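Long-range contacts in bacterial regulatory proteins, TetR family (Nitrosomonas europaea, PDB 3NI7), which probably binds DNA as a transcriptional regulator of the TetR family, with a helix-turn-helix motif and an all-helical fold: residues D14-L19 against Y31-R36; S64-E69 against M89-A94; L157-F162 against Q176-H181. All coordinates share one frame; numbering follows the deposited sequence.

Contact 1: residues D14-L19 against Y31-R36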
loop_
_atom_site.group_PDB
_atom_site.type_symbol
_atom_site.label_atom_id
_atom_site.label_comp_id
_atom_site.label_asym_id
_atom_site.label_seq_id
_atom_site.Cartn_x
_atom_site.Cartn_y
_atom_site.Cartn_z
ATOM N N ASP A 14 -5.992 24.707 9.072
ATOM C CA ASP A 14 -6.514 25.320 7.849
ATOM C C ASP A 14 -5.440 26.144 7.212
ATOM O O ASP A 14 -5.211 26.054 6.012
ATOM C CB ASP A 14 -7.695 26.221 8.148
ATOM C CG ASP A 14 -8.887 25.456 8.642
ATOM O OD1 ASP A 14 -8.896 24.211 8.549
ATOM O OD2 ASP A 14 -9.825 26.083 9.156
ATOM N N THR A 15 -4.787 26.949 8.029
ATOM C CA THR A 15 -3.830 27.910 7.525
ATOM C C THR A 15 -2.678 27.188 6.888
ATOM O O THR A 15 -2.254 27.505 5.772
ATOM C CB THR A 15 -3.326 28.801 8.662
ATOM O OG1 THR A 15 -4.378 29.720 8.984
ATOM C CG2 THR A 15 -2.035 29.558 8.270
ATOM N N ALA A 16 -2.189 26.210 7.622
ATOM C CA ALA A 16 -1.066 25.389 7.194
ATOM C C ALA A 16 -1.373 24.807 5.819
ATOM O O ALA A 16 -0.523 24.688 4.918
ATOM C CB ALA A 16 -0.881 24.272 8.164
ATOM N N VAL A 17 -2.615 24.405 5.686
ATOM C CA VAL A 17 -3.008 23.617 4.549
ATOM C C VAL A 17 -3.207 24.511 3.300
ATOM O O VAL A 17 -2.649 24.236 2.221
ATOM C CB VAL A 17 -4.192 22.778 4.951
ATOM C CG1 VAL A 17 -5.368 23.039 4.086
ATOM C CG2 VAL A 17 -3.772 21.365 4.953
ATOM N N GLU A 18 -3.917 25.618 3.476
ATOM C CA GLU A 18 -3.936 26.661 2.456
ATOM C C GLU A 18 -2.536 27.075 1.998
ATOM O O GLU A 18 -2.231 26.999 0.821
ATOM C CB GLU A 18 -4.752 27.837 2.945
ATOM C CG GLU A 18 -6.219 27.533 2.742
ATOM C CD GLU A 18 -7.164 28.190 3.719
ATOM O OE1 GLU A 18 -7.441 29.426 3.547
ATOM O OE2 GLU A 18 -7.634 27.446 4.635
ATOM N N LEU A 19 -1.664 27.444 2.925
ATOM C CA LEU A 19 -0.303 27.836 2.539
ATOM C C LEU A 19 0.352 26.816 1.619
ATOM O O LEU A 19 0.977 27.164 0.622
ATOM C CB LEU A 19 0.620 27.964 3.758
ATOM C CG LEU A 19 0.485 28.991 4.893
ATOM C CD1 LEU A 19 1.484 28.733 6.019
ATOM C CD2 LEU A 19 0.623 30.416 4.346
ATOM N N TYR A 31 6.566 29.653 11.145
ATOM C CA TYR A 31 6.621 31.106 11.227
ATOM C C TYR A 31 5.677 31.708 10.200
ATOM O O TYR A 31 4.990 32.692 10.472
ATOM C CB TYR A 31 8.045 31.605 10.983
ATOM N N ASP A 32 5.644 31.107 9.017
ATOM C CA ASP A 32 4.766 31.567 7.951
ATOM C C ASP A 32 3.309 31.435 8.379
ATOM O O ASP A 32 2.489 32.307 8.094
ATOM C CB ASP A 32 5.016 30.774 6.669
ATOM C CG ASP A 32 6.303 31.175 5.977
ATOM O OD1 ASP A 32 6.622 32.382 5.967
ATOM O OD2 ASP A 32 6.997 30.284 5.444
ATOM N N ILE A 33 2.991 30.341 9.064
ATOM C CA ILE A 33 1.621 30.102 9.525
ATOM C C ILE A 33 1.274 31.231 10.465
ATOM O O ILE A 33 0.187 31.823 10.397
ATOM C CB ILE A 33 1.477 28.747 10.270
ATOM C CG1 ILE A 33 1.804 27.565 9.355
ATOM C CG2 ILE A 33 0.079 28.596 10.781
ATOM C CD1 ILE A 33 1.579 26.261 9.965
ATOM N N ALA A 34 2.239 31.495 11.347
ATOM C CA ALA A 34 2.186 32.599 12.339
ATOM C C ALA A 34 1.903 33.894 11.599
ATOM O O ALA A 34 1.004 34.672 11.975
ATOM C CB ALA A 34 3.505 32.688 13.133
ATOM N N ALA A 35 2.682 34.098 10.538
ATOM C CA ALA A 35 2.658 35.345 9.805
ATOM C C ALA A 35 1.267 35.411 9.189
ATOM O O ALA A 35 0.554 36.376 9.457
ATOM C CB ALA A 35 3.755 35.381 8.767
ATOM N N ARG A 36 0.829 34.352 8.548
ATOM C CA ARG A 36 -0.452 34.316 7.933
ATOM C C ARG A 36 -1.570 34.563 8.887
ATOM O O ARG A 36 -2.570 35.109 8.522
ATOM C CB ARG A 36 -0.656 32.942 7.377
ATOM C CG ARG A 36 -1.064 32.926 5.955
ATOM C CD ARG A 36 -2.447 32.478 5.815
ATOM N NE ARG A 36 -2.580 32.029 4.456
ATOM C CZ ARG A 36 -3.523 31.239 3.989
ATOM N NH1 ARG A 36 -4.472 30.774 4.779
ATOM N NH2 ARG A 36 -3.495 30.951 2.711
#
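Arg36 reaches across to Thr15, Glu18 and Leu19, and its long chain serves both an apolar and a charged partner. Its CB lies 3.8 Å from Thr15 CG2. The next carbon, CG, meets Leu19 CD2 at 3.4 Å, and the arginine slides past the leucine side chain in the opposite direction. CD still touches both methyls, Thr15 CG2 and Leu19 CD2, while NE is 3.6 Å from Leu19 CD2. At the tip, Glu18 CB comes obliquely to the guanidinium, 3.4 Å from NH2. NH1 gives Glu18 OE1 a weak hydrogen bond of 3.5 Å, which belongs to a salt bridge. The carboxylate and guanidinium planes stand 69° apart, so the two groups make no flat, two-pronged pair. Thr15 O lies over one guanidinium face, where its partial negative charge probably suits the cation.

Deeper in, small and branched residues take over. Thr15 OG1 is occupied by Ala11 O on its own helix, which leaves the methyl CG2 to meet Ile33 CG2 at 3.4 Å. Ile33 is extended about its second torsion (chi2 -175°), carrying CD1 to Ala16 CB at 3.6 Å. An alanine suits this place because the two segments come nearest in backbone at Ala16 and Ile33. Leu19 CD1 covers Ile33 CG1, completing the apolar layer.

The segments cross at 106°. The helix holding 31-36 is the first of the predicted helix-turn-helix, and 41-47 would be its recognition helix, as in TetR relatives. Helix 7-22 packs against this first helix, Ile33 also touching Ile12, while Ala34, pointing away from segment 14-19, rests on Ile44 of helix 41-47; Ala16 and Val17 rest on Leu54 and Trp58 of helix 51-69.

Contact 2: residues S64-E69 against M89-A94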
loop_
_atom_site.group_PDB
_atom_site.type_symbol
_atom_site.label_atom_id
_atom_site.label_comp_id
_atom_site.label_asym_id
_atom_site.label_seq_id
_atom_site.Cartn_x
_atom_site.Cartn_y
_atom_site.Cartn_z
ATOM N N SER A 64 -12.458 12.089 12.423
ATOM C CA SER A 64 -13.604 12.549 13.191
ATOM C C SER A 64 -14.832 12.769 12.300
ATOM O O SER A 64 -15.958 12.632 12.766
ATOM C CB SER A 64 -13.290 13.830 13.903
ATOM O OG SER A 64 -13.725 14.849 13.028
ATOM N N ARG A 65 -14.632 13.137 11.035
ATOM C CA ARG A 65 -15.773 13.176 10.084
ATOM C C ARG A 65 -16.383 11.795 9.993
ATOM O O ARG A 65 -17.584 11.589 10.168
ATOM C CB ARG A 65 -15.373 13.717 8.690
ATOM C CG ARG A 65 -15.420 15.303 8.613
ATOM C CD ARG A 65 -16.894 15.862 8.767
ATOM N NE ARG A 65 -17.846 15.221 7.800
ATOM C CZ ARG A 65 -18.760 14.264 8.065
ATOM N NH1 ARG A 65 -19.510 13.802 7.068
ATOM N NH2 ARG A 65 -18.965 13.766 9.290
HETATM N N MSE A 66 -15.500 10.846 9.810
HETATM C CA MSE A 66 -15.872 9.458 9.812
HETATM C C MSE A 66 -16.613 9.056 11.086
HETATM O O MSE A 66 -17.553 8.310 11.076
HETATM C CB MSE A 66 -14.611 8.647 9.680
HETATM C CG MSE A 66 -14.828 7.288 9.207
HETATM SE SE MSE A 66 -13.214 6.613 8.342
HETATM C CE MSE A 66 -12.391 5.853 9.918
ATOM N N LEU A 67 -16.173 9.568 12.215
ATOM C CA LEU A 67 -16.818 9.223 13.482
ATOM C C LEU A 67 -18.222 9.799 13.578
ATOM O O LEU A 67 -19.119 9.121 14.056
ATOM C CB LEU A 67 -15.985 9.726 14.656
ATOM C CG LEU A 67 -16.547 9.506 16.065
ATOM C CD1 LEU A 67 -16.725 8.028 16.288
ATOM C CD2 LEU A 67 -15.675 10.122 17.168
ATOM N N LYS A 68 -18.394 11.058 13.150
ATOM C CA LYS A 68 -19.703 11.742 13.200
ATOM C C LYS A 68 -20.676 10.968 12.335
ATOM O O LYS A 68 -21.822 10.708 12.711
ATOM C CB LYS A 68 -19.611 13.190 12.717
ATOM N N GLU A 69 -20.189 10.548 11.188
ATOM C CA GLU A 69 -20.988 9.692 10.331
ATOM C C GLU A 69 -21.377 8.409 11.046
ATOM O O GLU A 69 -22.556 8.035 11.054
ATOM C CB GLU A 69 -20.240 9.352 9.031
ATOM C CG GLU A 69 -21.156 8.877 7.892
ATOM C CD GLU A 69 -22.236 9.893 7.539
ATOM O OE1 GLU A 69 -23.394 9.468 7.210
ATOM O OE2 GLU A 69 -21.899 11.121 7.616
HETATM N N MSE A 89 -15.236 6.677 2.200
HETATM C CA MSE A 89 -15.466 7.837 1.361
HETATM C C MSE A 89 -15.494 9.132 2.169
HETATM O O MSE A 89 -14.815 10.061 1.794
HETATM C CB MSE A 89 -16.725 7.658 0.472
HETATM C CG MSE A 89 -16.525 6.707 -0.728
HETATM SE SE MSE A 89 -14.767 6.829 -1.647
HETATM C CE MSE A 89 -14.662 8.771 -2.068
ATOM N N ILE A 90 -16.205 9.175 3.298
ATOM C CA ILE A 90 -16.174 10.361 4.180
ATOM C C ILE A 90 -14.737 10.712 4.517
ATOM O O ILE A 90 -14.306 11.843 4.468
ATOM C CB ILE A 90 -16.892 10.132 5.508
ATOM C CG1 ILE A 90 -18.391 10.008 5.318
ATOM C CG2 ILE A 90 -16.687 11.310 6.372
ATOM C CD1 ILE A 90 -19.065 11.333 5.083
ATOM N N TRP A 91 -13.973 9.714 4.842
ATOM C CA TRP A 91 -12.586 9.960 5.183
ATOM C C TRP A 91 -11.883 10.613 3.992
ATOM O O TRP A 91 -11.164 11.597 4.153
ATOM C CB TRP A 91 -11.927 8.627 5.512
ATOM C CG TRP A 91 -10.681 8.703 6.221
ATOM C CD1 TRP A 91 -10.518 9.042 7.502
ATOM C CD2 TRP A 91 -9.395 8.336 5.723
ATOM N NE1 TRP A 91 -9.186 8.954 7.856
ATOM C CE2 TRP A 91 -8.474 8.528 6.774
ATOM C CE3 TRP A 91 -8.928 7.861 4.486
ATOM C CZ2 TRP A 91 -7.116 8.295 6.634
ATOM C CZ3 TRP A 91 -7.587 7.628 4.325
ATOM C CH2 TRP A 91 -6.680 7.854 5.400
ATOM N N LEU A 92 -12.083 10.076 2.787
ATOM C CA LEU A 92 -11.331 10.631 1.650
ATOM C C LEU A 92 -11.845 11.987 1.200
ATOM O O LEU A 92 -11.062 12.841 0.784
ATOM C CB LEU A 92 -11.264 9.659 0.523
ATOM C CG LEU A 92 -10.335 8.472 0.831
ATOM C CD1 LEU A 92 -10.809 7.225 0.069
ATOM C CD2 LEU A 92 -8.898 8.802 0.473
ATOM N N ASP A 93 -13.142 12.205 1.352
ATOM C CA ASP A 93 -13.719 13.504 1.098
ATOM C C ASP A 93 -13.146 14.556 2.072
ATOM O O ASP A 93 -12.766 15.659 1.687
ATOM C CB ASP A 93 -15.243 13.435 1.189
ATOM C CG ASP A 93 -15.870 12.764 -0.034
ATOM O OD1 ASP A 93 -15.130 12.337 -0.963
ATOM O OD2 ASP A 93 -17.115 12.652 -0.062
ATOM N N ALA A 94 -13.079 14.184 3.345
ATOM C CA ALA A 94 -12.482 15.017 4.321
ATOM C C ALA A 94 -11.086 15.443 3.842
ATOM O O ALA A 94 -10.748 16.660 3.756
ATOM C CB ALA A 94 -12.398 14.291 5.608
#
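Ile90 pushes its branches against Arg65, crossing that side chain at about a right angle. Its CG2 lies 3.6 Å from Arg65 CB and also sits over one face of the guanidinium, near the rim. CD1 reaches Arg65 NH1 at 3.2 Å. A beta-branched isoleucine suits this place because it offers separate carbons to several neighbours: CG1 turns to Glu69 CG at 3.9 Å, and CD1 lies near the carboxylate oxygen OE2 as well. Beside it, Ala94 CB meets Arg65 CB at 4.3 Å, a methyl small enough for the arginine stem to pass.

On the flank of this patch Met66, built as selenomethionine, approaches Trp91. Its SE is 3.7 Å from Trp91 CB and 4.4 Å from the centroid of the five-membered ring, 48° off the ring normal, an oblique Met-aromatic contact. With CG anti to the backbone N (chi1 -163°), the indole leaves its helix on the side where the selenium waits.

These pairs join helix 51-69, which in TetR-family proteins runs from the DNA-binding domain into the C-terminal domain, to helix 80-96. The segments run at 141°, roughly antiparallel, and their backbones come nearest at Met66 and Trp91.

A second shell positions the first. Arg65, bent at chi2 and chi3, curls along its own helix, and NH1 forms a long salt bridge of 3.6 Å with Glu69 OE2 at the edge of the group. Trp91 NE1 gives a hydrogen bond to Asp63 OD1, on the partner helix, which is likely to limit how the indole can turn. Farther out, Tyr156 and Phe160 bring their rings to Trp91, while Thr128, Trp131 and Val132 of helix 115-135 pack on Met66.

Contact 3: residues L157-F162 against Q176-H181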
loop_
_atom_site.group_PDB
_atom_site.type_symbol
_atom_site.label_atom_id
_atom_site.label_comp_id
_atom_site.label_asym_id
_atom_site.label_seq_id
_atom_site.Cartn_x
_atom_site.Cartn_y
_atom_site.Cartn_z
ATOM N N LEU A 157 -5.693 0.576 1.716
ATOM C CA LEU A 157 -4.469 1.082 1.139
ATOM C C LEU A 157 -4.567 1.413 -0.344
ATOM O O LEU A 157 -4.261 2.516 -0.755
ATOM C CB LEU A 157 -3.339 0.075 1.351
ATOM C CG LEU A 157 -2.862 0.097 2.797
ATOM C CD1 LEU A 157 -1.598 -0.669 2.963
ATOM C CD2 LEU A 157 -2.621 1.475 3.165
HETATM N N MSE A 158 -4.973 0.449 -1.158
HETATM C CA MSE A 158 -4.930 0.648 -2.612
HETATM C C MSE A 158 -5.830 1.778 -3.053
HETATM O O MSE A 158 -5.430 2.651 -3.834
HETATM C CB MSE A 158 -5.385 -0.574 -3.333
HETATM C CG MSE A 158 -4.307 -1.470 -3.853
HETATM SE SE MSE A 158 -5.340 -2.786 -5.030
HETATM C CE MSE A 158 -3.784 -3.704 -5.884
ATOM N N THR A 159 -7.042 1.781 -2.523
ATOM C CA THR A 159 -7.976 2.819 -2.873
ATOM C C THR A 159 -7.360 4.169 -2.570
ATOM O O THR A 159 -7.475 5.105 -3.360
ATOM C CB THR A 159 -9.225 2.696 -2.074
ATOM O OG1 THR A 159 -9.728 1.383 -2.243
ATOM C CG2 THR A 159 -10.267 3.671 -2.545
ATOM N N PHE A 160 -6.710 4.247 -1.402
ATOM C CA PHE A 160 -6.108 5.484 -0.919
ATOM C C PHE A 160 -5.099 6.036 -1.893
ATOM O O PHE A 160 -5.200 7.186 -2.331
ATOM C CB PHE A 160 -5.438 5.229 0.409
ATOM C CG PHE A 160 -4.902 6.458 1.052
ATOM C CD1 PHE A 160 -5.643 7.627 1.064
ATOM C CD2 PHE A 160 -3.669 6.456 1.641
ATOM C CE1 PHE A 160 -5.164 8.748 1.623
ATOM C CE2 PHE A 160 -3.212 7.564 2.202
ATOM C CZ PHE A 160 -3.961 8.722 2.188
ATOM N N PHE A 161 -4.143 5.187 -2.243
ATOM C CA PHE A 161 -3.123 5.576 -3.189
ATOM C C PHE A 161 -3.683 5.887 -4.565
ATOM O O PHE A 161 -3.250 6.872 -5.184
ATOM C CB PHE A 161 -1.991 4.559 -3.206
ATOM C CG PHE A 161 -0.971 4.838 -2.107
ATOM C CD1 PHE A 161 0.155 5.626 -2.364
ATOM C CD2 PHE A 161 -1.188 4.387 -0.786
ATOM C CE1 PHE A 161 1.072 5.908 -1.342
ATOM C CE2 PHE A 161 -0.278 4.654 0.233
ATOM C CZ PHE A 161 0.852 5.415 -0.040
ATOM N N PHE A 162 -4.680 5.110 -5.004
ATOM C CA PHE A 162 -5.398 5.392 -6.260
ATOM C C PHE A 162 -6.139 6.743 -6.201
ATOM O O PHE A 162 -6.131 7.501 -7.155
ATOM C CB PHE A 162 -6.386 4.244 -6.554
ATOM C CG PHE A 162 -7.254 4.459 -7.754
ATOM C CD1 PHE A 162 -6.892 3.936 -8.983
ATOM C CD2 PHE A 162 -8.451 5.182 -7.658
ATOM C CE1 PHE A 162 -7.723 4.134 -10.131
ATOM C CE2 PHE A 162 -9.283 5.402 -8.797
ATOM C CZ PHE A 162 -8.912 4.870 -10.028
ATOM N N GLN A 176 -16.239 4.340 -7.406
ATOM C CA GLN A 176 -16.507 3.095 -8.143
ATOM C C GLN A 176 -15.462 2.033 -7.873
ATOM O O GLN A 176 -15.815 0.886 -7.614
ATOM C CB GLN A 176 -16.561 3.363 -9.625
ATOM C CG GLN A 176 -17.348 2.294 -10.386
ATOM C CD GLN A 176 -17.503 2.629 -11.824
ATOM O OE1 GLN A 176 -18.019 1.849 -12.557
ATOM N NE2 GLN A 176 -17.050 3.822 -12.224
ATOM N N PHE A 177 -14.190 2.426 -7.887
ATOM C CA PHE A 177 -13.076 1.496 -7.617
ATOM C C PHE A 177 -13.252 0.794 -6.285
ATOM O O PHE A 177 -13.129 -0.416 -6.197
ATOM C CB PHE A 177 -11.738 2.228 -7.670
ATOM C CG PHE A 177 -10.587 1.423 -7.179
ATOM C CD1 PHE A 177 -10.260 1.398 -5.816
ATOM C CD2 PHE A 177 -9.786 0.733 -8.064
ATOM C CE1 PHE A 177 -9.165 0.654 -5.364
ATOM C CE2 PHE A 177 -8.684 -0.004 -7.615
ATOM C CZ PHE A 177 -8.372 -0.047 -6.278
ATOM N N LEU A 178 -13.557 1.565 -5.258
ATOM C CA LEU A 178 -13.755 1.030 -3.919
ATOM C C LEU A 178 -14.955 0.128 -3.840
ATOM O O LEU A 178 -14.933 -0.912 -3.202
ATOM C CB LEU A 178 -13.981 2.172 -2.940
ATOM C CG LEU A 178 -14.119 1.766 -1.467
ATOM C CD1 LEU A 178 -12.779 1.393 -0.998
ATOM C CD2 LEU A 178 -14.749 2.844 -0.610
ATOM N N LYS A 179 -16.026 0.574 -4.470
ATOM C CA LYS A 179 -17.261 -0.193 -4.497
ATOM C C LYS A 179 -17.035 -1.571 -5.099
ATOM O O LYS A 179 -17.508 -2.587 -4.611
ATOM C CB LYS A 179 -18.340 0.535 -5.301
ATOM C CG LYS A 179 -19.753 -0.114 -5.122
ATOM C CD LYS A 179 -20.050 -0.251 -3.571
ATOM N N ARG A 180 -16.305 -1.608 -6.179
ATOM C CA ARG A 180 -16.105 -2.870 -6.820
ATOM C C ARG A 180 -15.285 -3.817 -6.013
ATOM O O ARG A 180 -15.695 -4.941 -5.775
ATOM C CB ARG A 180 -15.482 -2.653 -8.180
ATOM C CG ARG A 180 -16.524 -2.336 -9.166
ATOM C CD ARG A 180 -16.012 -1.583 -10.349
ATOM N NE ARG A 180 -17.172 -1.211 -11.168
ATOM C CZ ARG A 180 -17.186 -1.042 -12.480
ATOM N NH1 ARG A 180 -16.103 -1.164 -13.155
ATOM N NH2 ARG A 180 -18.295 -0.767 -13.149
ATOM N N HIS A 181 -14.145 -3.370 -5.545
ATOM C CA HIS A 181 -13.285 -4.277 -4.812
ATOM C C HIS A 181 -13.958 -4.771 -3.537
ATOM O O HIS A 181 -13.767 -5.919 -3.127
ATOM C CB HIS A 181 -11.945 -3.629 -4.523
ATOM C CG HIS A 181 -11.083 -3.511 -5.731
ATOM N ND1 HIS A 181 -11.252 -2.519 -6.674
ATOM C CD2 HIS A 181 -10.069 -4.286 -6.178
ATOM C CE1 HIS A 181 -10.367 -2.680 -7.646
ATOM N NE2 HIS A 181 -9.645 -3.753 -7.379
#
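The last two helices of the chain, 149-164 and 172-187, lie side by side as an antiparallel pair, and Phe162 and Phe177 join them where the segments run at 165°. The two rings form a face-to-face stack with centroids 4.7 Å apart and planes at 8°. Phe177 CB lies over the Phe162 face, 4.2 Å from CE2. With CG anti to the backbone N (chi1 170°), Phe177 projects its ring toward the partner helix, and the edge atom CE1 meets Thr159 OG1 at 3.3 Å. That hydroxyl is satisfied by Ile155 O, so it meets the ring only as packing. Leu178 CD1 comes equally close to OG1 and also touches Thr159 CG2, at 3.7 Å.

In TetR relatives the two C-terminal helices commonly build the dimer's four-helix bundle; consistently, Leu157 here packs on Leu157 of the second subunit. An alanine at Thr159 would probably leave a gap beside Phe177 CE1 and Leu178 CD1, and leave Ile155 O without its hydroxyl partner.

His181 covers one face of Phe177 with CE1. Its ND1 donates to Phe177 O at 2.9 Å, in the plane of the imidazole, while His181 N reaches the same oxygen from the opposite face of the carbonyl plane.

Overall arrangement
From the N terminus, contact 1 closes first, bringing helix 30-36 back against helix 7-22 within the predicted DNA-binding end. The chain then passes through helix 41-47 and enters helix 51-69, whose far end takes part in contact 2; this closes the connection leading into helix 80-96. Contact 3 closes last, pairing helix 149-164 with helix 172-187. The three follow in series, neither nested nor crossed. Contact 1 stands apart, its centre about 32 Å from that of contact 3, on the opposite side of the chain's centre. Contacts 2 and 3 touch: Leu92 packs on Phe160, and Met89 on Leu178, joining helix 80-96 to the C-terminal pair.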